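Side-chain contacts in extracellular protein 11-1 (Passalora fulva, PDB 6ZUS), which is a secreted avirulence effector of a fungal plant pathogen, belongs to a structurally conserved effector family and binds zinc ions: residues K102-T105 against E106-G110; Y35-F38 against N39-K42; K121-V125 against G126-R130. All blocks are in the same frame, centred on the assembly; numbering follows the deposited sequence.

Contact 1: residues K102-T105 against E106-G110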
# COMPACT_ATOMS: atom_id res chain seq x y z
N LYS A 102 -7.23 -7.54 -0.31
CA LYS A 102 -7.50 -6.87 0.99
C LYS A 102 -6.68 -7.47 2.13
O LYS A 102 -5.88 -6.76 2.77
CB LYS A 102 -8.99 -6.87 1.27
CG LYS A 102 -9.34 -6.41 2.66
CD LYS A 102 -10.84 -6.51 2.84
CE LYS A 102 -11.41 -5.83 4.06
NZ LYS A 102 -10.61 -6.12 5.25
N PRO A 103 -6.84 -8.77 2.48
CA PRO A 103 -6.10 -9.35 3.61
C PRO A 103 -4.59 -9.29 3.37
O PRO A 103 -3.86 -9.02 4.34
CB PRO A 103 -6.64 -10.79 3.76
CG PRO A 103 -7.31 -11.09 2.45
CD PRO A 103 -7.80 -9.75 1.92
N TYR A 104 -4.15 -9.60 2.14
CA TYR A 104 -2.70 -9.57 1.79
C TYR A 104 -2.15 -8.16 2.09
O TYR A 104 -1.13 -8.03 2.77
CB TYR A 104 -2.47 -9.97 0.33
CG TYR A 104 -1.09 -9.66 -0.17
CD1 TYR A 104 0.01 -10.46 0.13
CD2 TYR A 104 -0.86 -8.57 -0.98
CE1 TYR A 104 1.30 -10.16 -0.31
CE2 TYR A 104 0.41 -8.24 -1.43
CZ TYR A 104 1.50 -9.03 -1.10
OH TYR A 104 2.72 -8.64 -1.57
N THR A 105 -2.78 -7.11 1.57
CA THR A 105 -2.33 -5.70 1.75
C THR A 105 -2.26 -5.39 3.24
O THR A 105 -1.26 -4.82 3.74
CB THR A 105 -3.23 -4.71 1.00
OG1 THR A 105 -3.24 -5.08 -0.38
CG2 THR A 105 -2.74 -3.30 1.26
N GLU A 106 -3.29 -5.76 3.99
CA GLU A 106 -3.33 -5.45 5.44
C GLU A 106 -2.20 -6.17 6.19
O GLU A 106 -1.59 -5.52 7.07
CB GLU A 106 -4.71 -5.77 6.00
CG GLU A 106 -5.74 -4.82 5.49
CD GLU A 106 -7.13 -5.05 6.06
OE1 GLU A 106 -7.32 -6.16 6.64
OE2 GLU A 106 -8.00 -4.11 6.00
N ARG A 107 -1.84 -7.41 5.81
CA ARG A 107 -0.68 -8.13 6.42
C ARG A 107 0.65 -7.46 6.07
O ARG A 107 1.49 -7.28 6.95
CB ARG A 107 -0.66 -9.62 6.04
CG ARG A 107 -1.84 -10.39 6.63
CD ARG A 107 -1.59 -11.89 6.58
NE ARG A 107 -1.25 -12.34 5.23
CZ ARG A 107 -2.13 -12.69 4.30
NH1 ARG A 107 -3.41 -12.76 4.59
NH2 ARG A 107 -1.71 -13.06 3.09
N VAL A 108 0.83 -7.07 4.82
CA VAL A 108 2.13 -6.56 4.30
C VAL A 108 2.34 -5.11 4.76
O VAL A 108 3.50 -4.78 5.12
CB VAL A 108 2.15 -6.75 2.77
CG1 VAL A 108 3.24 -5.92 2.11
CG2 VAL A 108 2.28 -8.24 2.45
N LEU A 109 1.34 -4.22 4.63
CA LEU A 109 1.45 -2.79 4.97
C LEU A 109 1.08 -2.54 6.44
O LEU A 109 1.52 -1.50 7.00
CB LEU A 109 0.57 -1.93 4.03
CG LEU A 109 1.28 -1.43 2.76
CD1 LEU A 109 1.73 -2.59 1.88
CD2 LEU A 109 0.43 -0.48 1.94
N GLY A 110 0.26 -3.40 7.06
CA GLY A 110 -0.06 -3.29 8.50
C GLY A 110 -1.07 -2.21 8.81
O GLY A 110 -1.16 -1.79 10.00
O HOH W 1 -10.35 -3.07 5.31
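Tyr104 and Val108, one helical turn apart, form the tightly packed side of this local contact. Val108 lays its CG2 methyl over one face of the Tyr104 ring, nearer the rim than the middle: CG2 of Val108 is 3.5 Å from CE1 of Tyr104, and the CH-pi approach lies 27° off the ring normal. The ring can meet the methyl because CG of Tyr104 stands anti to the backbone N (chi1 168°), which sends the side chain along the helix toward the next turn. Its hydroxyl is hydrogen-bonded to Gln48, while Thr105 and Leu109 turn to strand 6-20 and to Ser129.

The outer side is looser and ionic. Lys102 NZ reaches Glu106 OE2 at 3.4 Å, a salt bridge whose hydrogen bond is weak, and a water bridges the same two atoms, giving its bond to Glu106 OE2 at 2.7 Å. That oxygen also accepts from Trp113 N, so it has two donors besides the weak one from Lys102. Between the two sides, Arg107 bends at chi3 (-53°) and folds its guanidinium back over Pro103 and Tyr104; Tyr104 CA lies over one face, with CZ of Arg107 4.0 Å from it. Arg107 NE forms a salt bridge with Asp45, and NH1 donates to Asp98 O.

Four i to i+4 backbone bonds run beneath, from Glu106 N to Lys102 O at 3.0 Å through Leu109 N to Thr105 O at 2.8 Å. Gly110 then leaves the helix with positive phi, ending a short amphipathic alpha-helix packed against an antiparallel sheet.

Contact 2: residues Y35-F38 against N39-K42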
# COMPACT_ATOMS: atom_id res chain seq x y z
N TYR A 35 10.13 6.56 2.28
CA TYR A 35 10.95 5.39 1.86
C TYR A 35 11.17 4.49 3.10
O TYR A 35 11.08 3.23 2.98
CB TYR A 35 12.19 5.85 1.08
CG TYR A 35 12.42 4.97 -0.13
CD1 TYR A 35 12.89 3.65 0.05
CD2 TYR A 35 12.10 5.36 -1.42
CE1 TYR A 35 13.11 2.77 -1.00
CE2 TYR A 35 12.28 4.47 -2.49
CZ TYR A 35 12.80 3.18 -2.29
OH TYR A 35 12.97 2.25 -3.30
N GLN A 36 11.33 5.05 4.30
CA GLN A 36 11.54 4.22 5.51
C GLN A 36 10.24 3.47 5.82
O GLN A 36 10.32 2.36 6.34
CB GLN A 36 11.89 4.99 6.79
CG GLN A 36 13.24 5.69 6.78
CD GLN A 36 13.47 6.46 8.07
OE1 GLN A 36 12.89 7.53 8.30
NE2 GLN A 36 14.32 5.91 8.93
N GLN A 37 9.10 4.09 5.58
CA GLN A 37 7.81 3.35 5.77
C GLN A 37 7.78 2.16 4.81
O GLN A 37 7.45 1.05 5.25
CB GLN A 37 6.61 4.29 5.61
CG GLN A 37 6.46 5.18 6.86
CD GLN A 37 6.03 4.48 8.12
OE1 GLN A 37 5.58 3.34 8.15
NE2 GLN A 37 6.04 5.22 9.22
N PHE A 38 8.15 2.38 3.54
CA PHE A 38 8.22 1.27 2.56
C PHE A 38 9.13 0.15 3.10
O PHE A 38 8.81 -1.05 3.02
CB PHE A 38 8.65 1.75 1.19
CG PHE A 38 9.00 0.63 0.26
CD1 PHE A 38 8.01 -0.10 -0.38
CD2 PHE A 38 10.33 0.26 0.07
CE1 PHE A 38 8.33 -1.15 -1.20
CE2 PHE A 38 10.65 -0.79 -0.77
CZ PHE A 38 9.65 -1.50 -1.38
N ASN A 39 10.28 0.50 3.64
CA ASN A 39 11.26 -0.49 4.19
C ASN A 39 10.62 -1.33 5.31
O ASN A 39 11.06 -2.45 5.49
CB ASN A 39 12.54 0.20 4.65
CG ASN A 39 13.35 0.73 3.47
OD1 ASN A 39 13.13 0.35 2.31
ND2 ASN A 39 14.29 1.62 3.78
N LEU A 40 9.58 -0.84 6.02
CA LEU A 40 8.91 -1.63 7.09
C LEU A 40 7.87 -2.60 6.55
O LEU A 40 7.40 -3.46 7.32
CB LEU A 40 8.24 -0.65 8.04
CG LEU A 40 9.21 0.19 8.87
CD1 LEU A 40 8.44 1.26 9.65
CD2 LEU A 40 10.01 -0.72 9.80
N TRP A 41 7.44 -2.46 5.30
CA TRP A 41 6.48 -3.44 4.71
C TRP A 41 7.05 -4.85 4.85
O TRP A 41 8.28 -5.02 4.66
CB TRP A 41 6.13 -3.16 3.24
CG TRP A 41 5.50 -1.84 2.95
CD1 TRP A 41 5.23 -0.81 3.80
CD2 TRP A 41 5.08 -1.43 1.64
NE1 TRP A 41 4.64 0.21 3.10
CE2 TRP A 41 4.55 -0.14 1.77
CE3 TRP A 41 5.10 -2.04 0.37
CZ2 TRP A 41 4.06 0.56 0.65
CZ3 TRP A 41 4.57 -1.37 -0.71
CH2 TRP A 41 4.06 -0.08 -0.57
N LYS A 42 6.20 -5.80 5.17
CA LYS A 42 6.58 -7.23 5.29
C LYS A 42 6.85 -7.77 3.89
O LYS A 42 5.93 -7.80 3.05
CB LYS A 42 5.48 -8.12 5.86
CG LYS A 42 5.15 -7.99 7.33
CD LYS A 42 4.04 -9.02 7.69
CE LYS A 42 3.51 -8.85 9.12
NZ LYS A 42 2.33 -9.72 9.38
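Phe38 and Trp41 make an edge-to-face (T-shaped) aromatic pair at the C-terminal end of helix 31-40, where the chain leaves the helix and runs on toward Lys42. The Phe38 ring turns its edge to the face of the Trp41 six-membered ring, with centroids 4.9 Å apart and planes at 65°. CD1 of Phe38 makes the touch, 3.6 Å from CE3 of Trp41 and displaced toward the rim of the indole. The five-membered ring, meanwhile, lies over the Phe38 backbone: CA of Phe38 sits 3.8 Å from its centroid, only 13° off the normal, as a CH-pi contact. With its CG anti to the carbonyl carbon (chi1 -60°), Trp41 folds the indole back against the Phe38 backbone, and both rings reach Val78 and Ala80 of strand 71-86. A cation-pi contact from Lys43 adds to the surroundings of Phe38.

OD1 of Asn39 lies near CD2 of Phe38. Its amide is steeply inclined to the phenyl ring and to the Tyr35 ring, whose edge meets OD1 of Asn39 at a loose 4.0 Å from CD1 of Tyr35. The Tyr35 hydroxyl is occupied elsewhere, by Ala56 N. Leu40 and Gln37 cross on the outer side, where CD1 of Leu40 rests near OE1 of Gln37.

The backbone tightens as the helix closes: Asn39 N still bonds to Tyr35 O four residues back, whereas Leu40 N keeps only a weak bond to Gln36 O and makes its shorter one to Gln37 O. Trp41 N likewise bonds to Phe38 O at 3.0 Å, arriving well above the carbonyl plane, while the buried Trp41 NE1 has no hydrogen-bond partner in the model.

Contact 3: residues K121-V125 against G126-R130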
# COMPACT_ATOMS: atom_id res chain seq x y z
N LYS A 121 -10.81 11.73 0.25
CA LYS A 121 -11.64 12.75 0.97
C LYS A 121 -12.74 12.08 1.81
O LYS A 121 -13.35 12.78 2.65
CB LYS A 121 -12.25 13.76 0.01
CG LYS A 121 -13.23 13.20 -1.02
CD LYS A 121 -13.86 14.32 -1.78
CE LYS A 121 -14.83 13.85 -2.83
NZ LYS A 121 -15.99 13.18 -2.20
N ASP A 122 -13.09 10.84 1.48
CA ASP A 122 -14.16 10.08 2.17
C ASP A 122 -13.56 9.04 3.15
O ASP A 122 -14.28 8.11 3.55
CB ASP A 122 -15.07 9.48 1.09
CG ASP A 122 -15.73 10.58 0.29
OD1 ASP A 122 -16.33 11.49 0.95
OD2 ASP A 122 -15.60 10.57 -0.95
N ILE A 123 -12.28 9.15 3.50
CA ILE A 123 -11.58 8.22 4.44
C ILE A 123 -11.15 9.07 5.62
O ILE A 123 -10.45 10.06 5.40
CB ILE A 123 -10.41 7.43 3.78
CG1 ILE A 123 -10.95 6.51 2.67
CG2 ILE A 123 -9.60 6.66 4.81
CD1 ILE A 123 -9.88 5.87 1.80
N TYR A 124 -11.49 8.63 6.83
CA TYR A 124 -11.30 9.49 8.04
C TYR A 124 -10.33 8.87 9.05
O TYR A 124 -10.07 9.53 10.05
CB TYR A 124 -12.67 9.77 8.66
CG TYR A 124 -13.64 10.39 7.67
CD1 TYR A 124 -13.51 11.72 7.26
CD2 TYR A 124 -14.64 9.63 7.09
CE1 TYR A 124 -14.39 12.27 6.33
CE2 TYR A 124 -15.52 10.15 6.16
CZ TYR A 124 -15.39 11.48 5.77
OH TYR A 124 -16.28 11.97 4.84
N VAL A 125 -9.77 7.68 8.82
CA VAL A 125 -8.69 7.12 9.67
C VAL A 125 -7.39 7.76 9.17
O VAL A 125 -7.31 8.15 7.99
CB VAL A 125 -8.67 5.58 9.65
CG1 VAL A 125 -10.04 5.05 10.07
CG2 VAL A 125 -8.27 5.00 8.29
N GLY A 126 -6.41 7.93 10.01
CA GLY A 126 -5.26 8.73 9.54
C GLY A 126 -4.37 7.87 8.62
O GLY A 126 -3.82 8.40 7.63
N TYR A 127 -4.17 6.61 8.98
CA TYR A 127 -3.23 5.70 8.31
C TYR A 127 -4.03 4.61 7.66
O TYR A 127 -4.88 3.98 8.37
CB TYR A 127 -2.28 5.07 9.30
CG TYR A 127 -1.32 6.04 9.93
CD1 TYR A 127 -1.68 6.75 11.06
CD2 TYR A 127 -0.05 6.23 9.41
CE1 TYR A 127 -0.80 7.61 11.67
CE2 TYR A 127 0.84 7.08 10.02
CZ TYR A 127 0.47 7.78 11.16
OH TYR A 127 1.40 8.61 11.72
N TYR A 128 -3.74 4.31 6.38
CA TYR A 128 -4.50 3.26 5.65
C TYR A 128 -3.66 2.80 4.45
O TYR A 128 -2.58 3.38 4.15
CB TYR A 128 -5.91 3.73 5.28
CG TYR A 128 -6.04 5.02 4.48
CD1 TYR A 128 -5.98 6.25 5.12
CD2 TYR A 128 -6.19 5.04 3.08
CE1 TYR A 128 -6.08 7.44 4.43
CE2 TYR A 128 -6.26 6.24 2.36
CZ TYR A 128 -6.23 7.45 3.05
OH TYR A 128 -6.37 8.63 2.38
N SER A 129 -4.21 1.77 3.83
CA SER A 129 -3.55 1.08 2.71
C SER A 129 -4.49 1.00 1.51
O SER A 129 -5.73 1.04 1.66
CB SER A 129 -3.06 -0.30 3.13
OG SER A 129 -4.14 -1.13 3.44
N ARG A 130 -3.87 0.93 0.34
CA ARG A 130 -4.49 0.62 -0.96
C ARG A 130 -3.78 -0.63 -1.51
O ARG A 130 -2.54 -0.80 -1.32
CB ARG A 130 -4.35 1.76 -1.97
CG ARG A 130 -4.77 3.12 -1.43
CD ARG A 130 -6.28 3.11 -1.21
NE ARG A 130 -6.75 4.48 -1.16
CZ ARG A 130 -8.02 4.86 -1.26
NH1 ARG A 130 -8.97 3.95 -1.38
NH2 ARG A 130 -8.33 6.14 -1.25
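Ile123 puts its CG2 methyl squarely over the centre of the Tyr128 ring, 3.6 Å from the ring centroid and 13° off the normal, a well-aligned CH-pi contact. Its other branch goes further: CD1 of Ile123 comes within 3.7 Å of CE2 of Tyr128, and the same methyl also lies over a face of the Arg130 guanidinium, 3.4 Å from NH2. One isoleucine therefore covers both a phenol and a guanidinium. Val125 adds a lighter touch at the root of the ring, with its CG2 4.0 Å from CB of Tyr128. No hydrogen bond joins the two segments; apolar packing carries the contact.

Torsions and a second shell set these groups in place. CG of Tyr128 lies between its backbone N and carbonyl carbon (chi1 55°), which turns the ring back toward the loop it came from. Its hydroxyl is anchored by Asp120 and Gln16. Arg130 bends at chi2 (-68°), bringing NE in plane to the edge of the Tyr128 ring. Asp120 forms a salt bridge with Arg130 NH2, so one carboxylate oxygen holds both the tyrosine and the arginine, and the carbonyls of Glu118 and Tyr114 take bonds from NH1. The neighbouring Tyr127 ring stacks on His15, a zinc ligand in a structure of this protein.

The loop thus doubles back over the start of strand 127-138, an outermost strand of the four-stranded antiparallel sheet. Backbone bonds tie Tyr128 to Val14 and Arg130 to Lys12 of strand 6-20, while Ser129 turns to helix 101-109.

In the fold
All three contacts are local and partly buried. Contact 1 runs through most of helix 101-109 and contact 2 takes the C-terminal part of helix 31-40; they meet directly, Val108 O probably accepting a hydrogen bond from Lys42 N. Helix 101-109 also rests on strand 127-138 of contact 3, whereas contacts 2 and 3 stay about 6 Å apart at their nearest atoms. Tyr104, Thr105, Val108 and Leu109, Phe38 and Trp41, and Ile123, Tyr128 and Arg130 are buried; Lys102 and Leu40 are exposed. Chemistry follows place: an ionic outer flank in contact 1, aromatic packing against strand 71-86 in contact 2, and an aliphatic cover over tyrosine and arginine at the sheet's edge in contact 3.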